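Local atomic coordinates of sulfhydryl oxidase 1 (Homo sapiens, PDB entry 3LLK), a protein that probably catalyses the FAD-dependent oxidation of protein thiols to disulfides, with molecular oxygen as electron acceptor, in the Golgi apparatus and among secreted proteins. Residues Lys13-Met16 with Ala17-Glu20; Ser84-Lys87 with Thr88-Asp92; Ala177-His180 with Arg181-Ser184. All coordinates share one frame; numbering follows the deposited sequence.

The three contacts are local ones, each within a continuous piece of chain in a largely helical fragment: contact 1 lies where strand 14-15 passes into helix 16-30, contact 2 within helix 83-92, and contact 3 in the turn that follows helix 165-179. Contacts 1 and 2 have centres about 25 Å apart and nearest atoms about 11 Å apart; helix 16-30, which starts in contact 1, runs on to supply Leu27 and Arg28 to contact 2. Contact 3, in the Erv1/Alr-like part, lies across the chain's centre from contact 1, with about 28 Å between their centres. The side chain of Ile14 is about 6 Å from the bound FAD and that of Met179 about 9 Å.

Contact 1. Residues Lys13-Met16 with Ala17-Glu20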
# COMPACT_ATOMS: atom_id res chain seq x y z
N LYS A 13 15.87 1.37 0.11
CA LYS A 13 15.30 1.37 1.45
C LYS A 13 13.82 1.74 1.48
O LYS A 13 13.23 2.10 0.46
CB LYS A 13 16.07 2.34 2.36
CG LYS A 13 17.57 2.07 2.46
CD LYS A 13 17.86 0.68 3.03
CE LYS A 13 19.35 0.37 2.95
NZ LYS A 13 19.66 -1.06 3.23
N ILE A 14 13.24 1.63 2.66
CA ILE A 14 11.85 1.98 2.89
C ILE A 14 11.95 3.01 4.00
O ILE A 14 12.68 2.80 4.97
CB ILE A 14 11.04 0.77 3.41
CG1 ILE A 14 11.11 -0.39 2.42
CG2 ILE A 14 9.60 1.19 3.68
CD1 ILE A 14 10.77 -0.02 1.00
N TYR A 15 11.26 4.14 3.86
CA TYR A 15 11.29 5.16 4.90
C TYR A 15 10.01 5.13 5.70
O TYR A 15 8.91 5.17 5.15
CB TYR A 15 11.49 6.54 4.26
CG TYR A 15 12.87 6.71 3.69
CD1 TYR A 15 13.94 7.10 4.50
CD2 TYR A 15 13.14 6.39 2.36
CE1 TYR A 15 15.24 7.16 4.00
CE2 TYR A 15 14.43 6.44 1.85
CZ TYR A 15 15.47 6.83 2.67
OH TYR A 15 16.74 6.88 2.16
N MET A 16 10.15 5.03 7.02
CA MET A 16 8.98 4.97 7.88
C MET A 16 8.08 6.19 7.64
O MET A 16 6.86 6.10 7.77
CB MET A 16 9.39 4.90 9.35
CG MET A 16 8.23 4.56 10.29
SD MET A 16 7.51 2.89 10.03
CE MET A 16 8.52 1.92 11.13
N ALA A 17 8.69 7.31 7.27
CA ALA A 17 7.95 8.54 7.02
C ALA A 17 6.94 8.36 5.88
O ALA A 17 5.82 8.88 5.95
CB ALA A 17 8.91 9.69 6.69
N ASP A 18 7.33 7.64 4.83
CA ASP A 18 6.41 7.41 3.72
C ASP A 18 5.24 6.55 4.18
O ASP A 18 4.09 6.81 3.84
CB ASP A 18 7.12 6.72 2.53
CG ASP A 18 8.19 7.59 1.87
OD1 ASP A 18 7.87 8.72 1.41
OD2 ASP A 18 9.35 7.13 1.80
N LEU A 19 5.53 5.53 4.99
CA LEU A 19 4.47 4.64 5.46
C LEU A 19 3.49 5.34 6.41
O LEU A 19 2.27 5.19 6.25
CB LEU A 19 5.09 3.40 6.15
CG LEU A 19 5.94 2.50 5.25
CD1 LEU A 19 6.68 1.45 6.09
CD2 LEU A 19 5.04 1.81 4.22
N GLU A 20 4.00 6.09 7.38
CA GLU A 20 3.12 6.79 8.31
C GLU A 20 2.33 7.90 7.61
O GLU A 20 1.19 8.19 7.99
CB GLU A 20 3.93 7.37 9.48
CG GLU A 20 4.71 6.31 10.25
CD GLU A 20 5.32 6.83 11.54
OE1 GLU A 20 5.69 8.03 11.61
OE2 GLU A 20 5.45 6.03 12.49
O HOH W 1 9.77 4.42 1.53
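Tyr15 and Asp18 meet where strand 14-15 turns into helix 16-30, with Tyr15 at the N-cap position. Their side chains run alongside each other in the same direction; OD2 of Asp18 approaches CB of Tyr15 to 3.3 Å, and the carboxylate plane stands 82° from the ring plane. A water joins the pair, accepting from Tyr15 N and donating to Asp18 OD2, at 2.8 Å from each. The Tyr15 carbonyl receives weak hydrogen bonds from the N atoms of Asp18 and Leu19, whereas the bond from Glu20 N to Met16 O is short (2.9 Å) and nearly straight (172°). With CG of Met16 anti to its own nitrogen (chi1 -169°), that methylene lies 3.8 Å from Glu20 OE2. Ile14 CG2 adds an apolar touch to Leu19 CD1 at 3.8 Å.

Farther out, Ile14 and Met16 make backbone hydrogen bonds to Ile256 in the parallel partner strand 255-256, and Glu20 OE2 forms a salt bridge with Arg59. Asp18 takes backbone N-H groups from Ile106 on OD1 and Gly107 on OD2. These bonds tie the helix start to the chain just before Cys108, and so many donors around the buried carboxylate would probably favour its ionised form.

Contact 2. Residues Ser84-Lys87 with Thr88-Asp92; sequences SFFK and TALDD
Backbone hydrogen bonds from the N atoms of Thr88, Ala89, Leu90 and Asp91 to the O atoms of Ser84, Phe85, Phe86 and Lys87 run the regular i to i+4 course of an alpha helix. Helix 83-92 is amphipathic here. On its buried side the Phe86 ring has Leu90 over one face, the CG of Leu90 4.1 Å above the ring plane and displaced toward the rim, and its CD1 3.9 Å from Phe86 CE2. The ring also packs on Val69, Trp72 and Leu73 of helix 60-75, while Leu90 reaches Leu27 of helix 16-30, so this turn of helix 83-92 packs against helices 60-75 and 16-30.

Toward solvent, Lys87 keeps an extended chain until its last bond, where chi4 of -61° swings the ammonium toward Asp91. The carboxylate has a second charged partner, Arg28 NH2 of helix 16-30, at OD1. An alanine in place of Asp91 would probably leave both Lys87 and Arg28 without this acidic mate and remove a charged link between helices 83-92 and 16-30. The salt bridge itself places Lys87 NZ 2.9 Å from Asp91 OD2, on the syn lone pair of that oxygen.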
# COMPACT_ATOMS: atom_id res chain seq x y z
N SER A 84 -17.60 12.49 10.43
CA SER A 84 -17.33 13.40 11.55
C SER A 84 -17.14 12.60 12.84
O SER A 84 -16.31 12.95 13.68
CB SER A 84 -18.45 14.44 11.70
OG SER A 84 -19.73 13.83 11.80
N PHE A 85 -17.90 11.52 12.98
CA PHE A 85 -17.83 10.65 14.14
C PHE A 85 -16.50 9.88 14.13
O PHE A 85 -15.91 9.64 15.18
CB PHE A 85 -19.01 9.68 14.12
CG PHE A 85 -19.20 8.91 15.39
CD1 PHE A 85 -19.17 9.56 16.62
CD2 PHE A 85 -19.43 7.54 15.36
CE1 PHE A 85 -19.38 8.86 17.82
CE2 PHE A 85 -19.64 6.83 16.55
CZ PHE A 85 -19.61 7.49 17.77
N PHE A 86 -16.05 9.48 12.95
CA PHE A 86 -14.78 8.77 12.80
C PHE A 86 -13.62 9.74 13.08
O PHE A 86 -12.62 9.35 13.67
CB PHE A 86 -14.67 8.21 11.38
CG PHE A 86 -13.43 7.37 11.13
CD1 PHE A 86 -13.25 6.16 11.78
CD2 PHE A 86 -12.47 7.77 10.20
CE1 PHE A 86 -12.14 5.34 11.50
CE2 PHE A 86 -11.36 6.97 9.91
CZ PHE A 86 -11.20 5.75 10.56
N LYS A 87 -13.77 10.99 12.66
CA LYS A 87 -12.74 12.01 12.88
C LYS A 87 -12.53 12.24 14.37
O LYS A 87 -11.40 12.47 14.83
CB LYS A 87 -13.13 13.34 12.22
CG LYS A 87 -12.22 14.51 12.60
CD LYS A 87 -12.61 15.78 11.86
CE LYS A 87 -11.77 16.95 12.31
NZ LYS A 87 -11.96 17.21 13.77
N THR A 88 -13.63 12.22 15.11
CA THR A 88 -13.58 12.42 16.55
C THR A 88 -12.81 11.27 17.19
O THR A 88 -12.04 11.49 18.13
CB THR A 88 -15.00 12.51 17.14
OG1 THR A 88 -15.66 13.67 16.60
CG2 THR A 88 -14.95 12.63 18.65
N ALA A 89 -13.00 10.05 16.68
CA ALA A 89 -12.31 8.88 17.21
C ALA A 89 -10.81 8.97 16.94
O ALA A 89 -9.99 8.56 17.77
CB ALA A 89 -12.89 7.60 16.58
N LEU A 90 -10.44 9.50 15.78
CA LEU A 90 -9.04 9.67 15.41
C LEU A 90 -8.43 10.74 16.32
O LEU A 90 -7.34 10.54 16.87
CB LEU A 90 -8.91 10.13 13.95
CG LEU A 90 -9.41 9.21 12.83
CD1 LEU A 90 -9.23 9.89 11.49
CD2 LEU A 90 -8.65 7.89 12.86
N ASP A 91 -9.13 11.85 16.50
CA ASP A 91 -8.65 12.94 17.34
C ASP A 91 -8.47 12.47 18.78
O ASP A 91 -7.47 12.78 19.42
CB ASP A 91 -9.62 14.14 17.33
CG ASP A 91 -9.81 14.74 15.94
OD1 ASP A 91 -8.94 14.52 15.06
OD2 ASP A 91 -10.82 15.44 15.74
N ASP A 92 -9.44 11.70 19.29
CA ASP A 92 -9.38 11.18 20.65
C ASP A 92 -8.17 10.28 20.86
O ASP A 92 -7.61 10.22 21.96
CB ASP A 92 -10.64 10.40 21.00
CG ASP A 92 -11.83 11.30 21.25
OD1 ASP A 92 -11.65 12.53 21.26
OD2 ASP A 92 -12.94 10.76 21.43

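Contact 3. Residues Ala177-His180 with Arg181-Ser184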
# COMPACT_ATOMS: atom_id res chain seq x y z
N ALA A 177 -9.41 -9.99 -13.58
CA ALA A 177 -8.78 -10.77 -14.62
C ALA A 177 -8.01 -11.96 -14.05
O ALA A 177 -7.95 -13.02 -14.68
CB ALA A 177 -7.86 -9.88 -15.45
N SER A 178 -7.44 -11.81 -12.86
CA SER A 178 -6.66 -12.90 -12.30
C SER A 178 -6.42 -12.96 -10.80
O SER A 178 -5.89 -13.95 -10.31
CB SER A 178 -5.30 -12.96 -13.00
OG SER A 178 -4.53 -11.82 -12.68
N MET A 179 -6.79 -11.92 -10.05
CA MET A 179 -6.53 -11.97 -8.61
C MET A 179 -7.09 -13.25 -7.99
O MET A 179 -6.63 -13.70 -6.93
CB MET A 179 -7.12 -10.76 -7.89
CG MET A 179 -6.68 -10.70 -6.43
SD MET A 179 -7.34 -9.32 -5.49
CE MET A 179 -6.21 -8.02 -5.99
N HIS A 180 -8.08 -13.84 -8.65
CA HIS A 180 -8.72 -15.07 -8.18
C HIS A 180 -7.82 -16.30 -8.35
O HIS A 180 -8.16 -17.38 -7.88
CB HIS A 180 -10.04 -15.27 -8.92
CG HIS A 180 -9.90 -15.35 -10.41
ND1 HIS A 180 -9.53 -16.51 -11.06
CD2 HIS A 180 -10.05 -14.41 -11.37
CE1 HIS A 180 -9.47 -16.28 -12.36
NE2 HIS A 180 -9.77 -15.01 -12.57
N ARG A 181 -6.68 -16.13 -9.02
CA ARG A 181 -5.74 -17.24 -9.23
C ARG A 181 -4.75 -17.34 -8.07
O ARG A 181 -4.06 -18.36 -7.91
CB ARG A 181 -4.97 -17.05 -10.54
CG ARG A 181 -3.92 -15.94 -10.48
CD ARG A 181 -3.23 -15.74 -11.82
NE ARG A 181 -2.43 -14.52 -11.82
CZ ARG A 181 -1.84 -14.01 -12.89
NH1 ARG A 181 -1.96 -14.61 -14.07
NH2 ARG A 181 -1.14 -12.88 -12.79
N VAL A 182 -4.67 -16.28 -7.28
CA VAL A 182 -3.78 -16.24 -6.12
C VAL A 182 -4.23 -17.25 -5.07
O VAL A 182 -5.29 -17.10 -4.47
CB VAL A 182 -3.78 -14.84 -5.49
CG1 VAL A 182 -2.77 -14.78 -4.37
CG2 VAL A 182 -3.51 -13.79 -6.54
N GLY A 183 -3.42 -18.27 -4.83
CA GLY A 183 -3.79 -19.28 -3.86
C GLY A 183 -2.90 -19.37 -2.63
O GLY A 183 -2.97 -20.35 -1.89
N SER A 184 -2.07 -18.36 -2.40
CA SER A 184 -1.19 -18.38 -1.23
C SER A 184 -0.60 -17.01 -0.94
O SER A 184 -0.60 -16.12 -1.79
CB SER A 184 -0.06 -19.38 -1.44
OG SER A 184 0.70 -19.02 -2.58
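Ser178 and Arg181 make the closest side-chain meeting of this surface turn. The guanidinium group of Arg181 lies with one face against Ser178, whose OG sits 3.3 Å above its plane and displaced toward the rim. Contact extends along the arginine, where Ser178 CB is 3.5 Å from Arg181 NE. The arginine starts with CG between its backbone nitrogen and carbonyl carbon (chi1 73°), and its chain then runs extended to NE, which carries the flat group back over the serine. The hydroxyl lies over the face of the group, and the hydrogen bond of OG goes elsewhere, to the indole NE1 of Trp191 in helix 185-203. Arg181 also packs on Trp191, so serine and arginine share the same indole.

The chain reverses here through a type I beta turn from Met179 to Val182, which leads out of helix 165-179 after a wider pi-type turn. Its closing hydrogen bond, Val182 N to Met179 O, measures 3.3 Å, and the donor stands well above the carbonyl plane, 62° out of it. The same carbonyl oxygen of Met179 has CG2 of Val182 at 3.1 Å. On this inward side Met179 is buried against Leu151 and Arg155 of helix 150-161 and against Trp191, while Val182 reaches Leu151, Ala188 and Trp191, so the turn is seated on two helices.

The outer side is looser. His180 is exposed; a chi1 of 58° folds its ring back over the chain, and its NE2 makes a weak hydrogen bond, 3.4 Å long, to Ala177 O. Beyond the turn the exposed Gly183 leads to Ser184, the N-cap of helix 185-203, whose OG accepts a hydrogen bond from Ala187 N.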